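Local atomic coordinates of phosphothreonine lyase ospF (Shigella flexneri, PDB entry 3I0U), a protein that probably removes the phosphate from phosphothreonine by beta-elimination, as a secreted type III effector and virulence factor of the bacterium. Residues A176-P181 and Y186-N191. Residues are numbered along the deposited sequence; the frame is centred on the assembly and turned at random.
Sequences ASDVRP and YVSYRN
Val179 and Tyr189 hold each other by two reciprocal backbone hydrogen bonds, Val179 N to Tyr189 O at 2.8 Å and Tyr189 N to Val179 O at 2.7 Å. This is the hydrogen-bonded pair of an antiparallel bridge, and it stands alone: a loop residue docks on the strand without forming a longer strand itself. The two side chains run alongside each other and point the same way, with Val179 CG2 meeting the ring edge of Tyr189 in plane, 3.7 Å from CD2. With CG anti to the backbone N (chi1 166°), the Tyr189 ring lies along that valine, while its hydroxyl bonds to Asp80 and Tyr213 meets the ring nearly parallel.

Asp178 projects toward the strand between Ser188 and Arg190. Its OD2 is placed to accept a hydrogen bond from Ser188 OG, although the position of that oxygen is less sure. OD1 accepts a bond from Ser177 OG at 2.8 Å, on its anti side and out of the carboxylate plane. Asp178 and Arg190 cross at about a right angle; OD1 meets Arg190 CB at 3.3 Å, while the charged Arg190 NE stays 5.0 Å from OD1, too far for a salt bridge. Beyond Val179, Arg180 lays CB 3.6 Å from Val187 O, its NE bonding to Trp184 O and its guanidinium making a cation-pi contact with Tyr174.

On its other side, strand 187-191 pairs with strand 80-84. The 176-181 loop thus pairs with the outer strand of the sheet at one point, Tyr189, satisfying the backbone N-H and C=O of that residue on the edge not used by strand 80-84.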
ATOM      1  N   ALA A 176      -0.834  16.468  -3.890  1.00 70.73           N
ATOM      2  CA  ALA A 176      -1.302  17.534  -3.009  1.00 71.07           C
ATOM      3  C   ALA A 176      -2.442  17.098  -2.099  1.00 71.31           C
ATOM      4  O   ALA A 176      -2.528  17.575  -0.969  1.00 71.25           O
ATOM      5  CB  ALA A 176      -1.730  18.748  -3.822  1.00 70.65           C
ATOM      6  N   SER A 177      -3.287  16.194  -2.611  1.00 71.50           N
ATOM      7  CA  SER A 177      -4.427  15.586  -1.902  1.00 71.72           C
ATOM      8  C   SER A 177      -4.011  14.785  -0.648  1.00 71.54           C
ATOM      9  O   SER A 177      -4.760  14.663   0.287  1.00 71.21           O
ATOM     10  CB  SER A 177      -5.174  14.637  -2.866  1.00 72.00           C
ATOM     11  OG  SER A 177      -4.425  13.424  -3.144  1.00 72.63           O
ATOM     12  N   ASP A 178      -2.816  14.216  -0.658  1.00 71.37           N
ATOM     13  CA  ASP A 178      -2.418  13.290   0.363  1.00 71.06           C
ATOM     14  C   ASP A 178      -1.865  13.958   1.605  1.00 71.11           C
ATOM     15  O   ASP A 178      -1.428  15.111   1.558  1.00 71.14           O
ATOM     16  CB  ASP A 178      -1.361  12.358  -0.196  1.00 71.27           C
ATOM     17  CG  ASP A 178      -1.929  11.327  -1.123  1.00 71.90           C
ATOM     18  OD1 ASP A 178      -3.036  11.560  -1.666  1.00 72.27           O
ATOM     19  OD2 ASP A 178      -1.256  10.286  -1.292  1.00 71.50           O
ATOM     20  N   VAL A 179      -1.903  13.217   2.717  1.00 71.03           N
ATOM     21  CA  VAL A 179      -1.205  13.603   3.953  1.00 70.81           C
ATOM     22  C   VAL A 179      -0.142  12.574   4.321  1.00 70.81           C
ATOM     23  O   VAL A 179      -0.247  11.390   3.982  1.00 70.71           O
ATOM     24  CB  VAL A 179      -2.161  13.884   5.180  1.00 70.79           C
ATOM     25  CG1 VAL A 179      -3.121  15.019   4.871  1.00 70.80           C
ATOM     26  CG2 VAL A 179      -2.933  12.639   5.644  1.00 70.27           C
ATOM     27  N   ARG A 180       0.891  13.047   4.993  1.00 70.71           N
ATOM     28  CA  ARG A 180       1.962  12.193   5.481  1.00 70.89           C
ATOM     29  C   ARG A 180       2.614  12.873   6.664  1.00 70.78           C
ATOM     30  O   ARG A 180       2.658  14.101   6.724  1.00 70.31           O
ATOM     31  CB  ARG A 180       3.014  11.891   4.401  1.00 70.52           C
ATOM     32  CG  ARG A 180       3.419  13.052   3.509  1.00 70.77           C
ATOM     33  CD  ARG A 180       4.560  12.645   2.513  1.00 71.53           C
ATOM     34  NE  ARG A 180       5.843  12.819   3.180  1.00 73.70           N
ATOM     35  CZ  ARG A 180       6.514  13.981   3.253  1.00 75.59           C
ATOM     36  NH1 ARG A 180       7.666  14.066   3.932  1.00 73.94           N
ATOM     37  NH2 ARG A 180       6.053  15.064   2.635  1.00 74.78           N
ATOM     38  N   PRO A 181       3.132  12.076   7.615  1.00 71.14           N
ATOM     39  CA  PRO A 181       3.999  12.679   8.613  1.00 71.15           C
ATOM     40  C   PRO A 181       5.380  12.914   8.018  1.00 71.81           C
ATOM     41  O   PRO A 181       5.714  12.384   6.922  1.00 72.06           O
ATOM     42  CB  PRO A 181       4.058  11.616   9.699  1.00 70.79           C
ATOM     43  CG  PRO A 181       3.943  10.346   8.959  1.00 71.35           C
ATOM     44  CD  PRO A 181       2.974  10.629   7.846  1.00 71.31           C
ATOM     45  N   TYR A 186       8.477   8.382   1.421  1.00 70.26           N
ATOM     46  CA  TYR A 186       7.959   7.835   0.171  1.00 69.94           C
ATOM     47  C   TYR A 186       6.440   7.628   0.233  1.00 70.42           C
ATOM     48  O   TYR A 186       5.745   7.849  -0.759  1.00 70.90           O
ATOM     49  CB  TYR A 186       8.644   6.505  -0.149  1.00 69.49           C
ATOM     50  CG  TYR A 186      10.152   6.550  -0.112  1.00 69.09           C
ATOM     51  CD1 TYR A 186      10.869   6.884  -1.244  1.00 68.43           C
ATOM     52  CD2 TYR A 186      10.871   6.254   1.078  1.00 69.44           C
ATOM     53  CE1 TYR A 186      12.244   6.944  -1.228  1.00 69.46           C
ATOM     54  CE2 TYR A 186      12.253   6.317   1.107  1.00 69.51           C
ATOM     55  CZ  TYR A 186      12.938   6.647  -0.060  1.00 69.61           C
ATOM     56  OH  TYR A 186      14.311   6.692  -0.058  1.00 67.62           O
ATOM     57  N   VAL A 187       5.923   7.221   1.396  1.00 70.24           N
ATOM     58  CA  VAL A 187       4.503   6.857   1.538  1.00 69.83           C
ATOM     59  C   VAL A 187       3.625   8.079   1.857  1.00 70.16           C
ATOM     60  O   VAL A 187       4.073   9.005   2.535  1.00 70.69           O
ATOM     61  CB  VAL A 187       4.360   5.673   2.558  1.00 69.79           C
ATOM     62  CG1 VAL A 187       2.898   5.225   2.805  1.00 68.21           C
ATOM     63  CG2 VAL A 187       5.150   4.499   2.057  1.00 69.43           C
ATOM     64  N   SER A 188       2.406   8.116   1.324  1.00 70.09           N
ATOM     65  CA  SER A 188       1.453   9.152   1.711  1.00 70.61           C
ATOM     66  C   SER A 188       0.042   8.592   1.750  1.00 70.87           C
ATOM     67  O   SER A 188      -0.207   7.555   1.173  1.00 71.68           O
ATOM     68  CB  SER A 188       1.561  10.388   0.829  1.00 70.20           C
ATOM     69  OG  SER A 188       1.258  10.070  -0.503  1.00 71.67           O
ATOM     70  N   TYR A 189      -0.864   9.256   2.462  1.00 70.78           N
ATOM     71  CA  TYR A 189      -2.192   8.718   2.691  1.00 70.47           C
ATOM     72  C   TYR A 189      -3.322   9.568   2.104  1.00 70.83           C
ATOM     73  O   TYR A 189      -3.288  10.808   2.176  1.00 70.28           O
ATOM     74  CB  TYR A 189      -2.428   8.536   4.199  1.00 69.83           C
ATOM     75  CG  TYR A 189      -3.880   8.304   4.599  1.00 68.91           C
ATOM     76  CD1 TYR A 189      -4.496   7.055   4.419  1.00 68.66           C
ATOM     77  CD2 TYR A 189      -4.644   9.351   5.160  1.00 68.95           C
ATOM     78  CE1 TYR A 189      -5.852   6.851   4.793  1.00 68.70           C
ATOM     79  CE2 TYR A 189      -5.995   9.163   5.532  1.00 69.03           C
ATOM     80  CZ  TYR A 189      -6.585   7.917   5.351  1.00 69.24           C
ATOM     81  OH  TYR A 189      -7.895   7.769   5.717  1.00 68.67           O
ATOM     82  N   ARG A 190      -4.349   8.876   1.610  1.00 70.70           N
ATOM     83  CA  ARG A 190      -5.576   9.504   1.195  1.00 71.17           C
ATOM     84  C   ARG A 190      -6.817   8.666   1.563  1.00 71.33           C
ATOM     85  O   ARG A 190      -6.795   7.439   1.451  1.00 71.38           O
ATOM     86  CB  ARG A 190      -5.502   9.756  -0.317  1.00 71.16           C
ATOM     87  CG  ARG A 190      -6.798  10.066  -0.947  1.00 71.42           C
ATOM     88  CD  ARG A 190      -6.747  11.092  -2.111  1.00 74.64           C
ATOM     89  NE  ARG A 190      -8.046  11.643  -1.842  1.00 73.64           N
ATOM     90  CZ  ARG A 190      -8.947  12.150  -2.660  1.00 73.86           C
ATOM     91  NH1 ARG A 190     -10.110  12.436  -2.122  1.00 72.66           N
ATOM     92  NH2 ARG A 190      -8.709  12.428  -3.925  1.00 74.86           N
ATOM     93  N   ASN A 191      -7.881   9.339   2.025  1.00 71.51           N
ATOM     94  CA  ASN A 191      -9.238   8.804   1.966  1.00 71.47           C
ATOM     95  C   ASN A 191     -10.084   9.451   0.835  1.00 72.04           C
ATOM     96  O   ASN A 191     -10.377  10.657   0.880  1.00 72.05           O
ATOM     97  CB  ASN A 191      -9.932   8.981   3.304  1.00 71.76           C
ATOM     98  CG  ASN A 191     -11.241   8.209   3.396  1.00 72.08           C
ATOM     99  OD1 ASN A 191     -12.243   8.573   2.750  1.00 72.65           O
ATOM    100  ND2 ASN A 191     -11.250   7.151   4.207  1.00 70.00           N
TER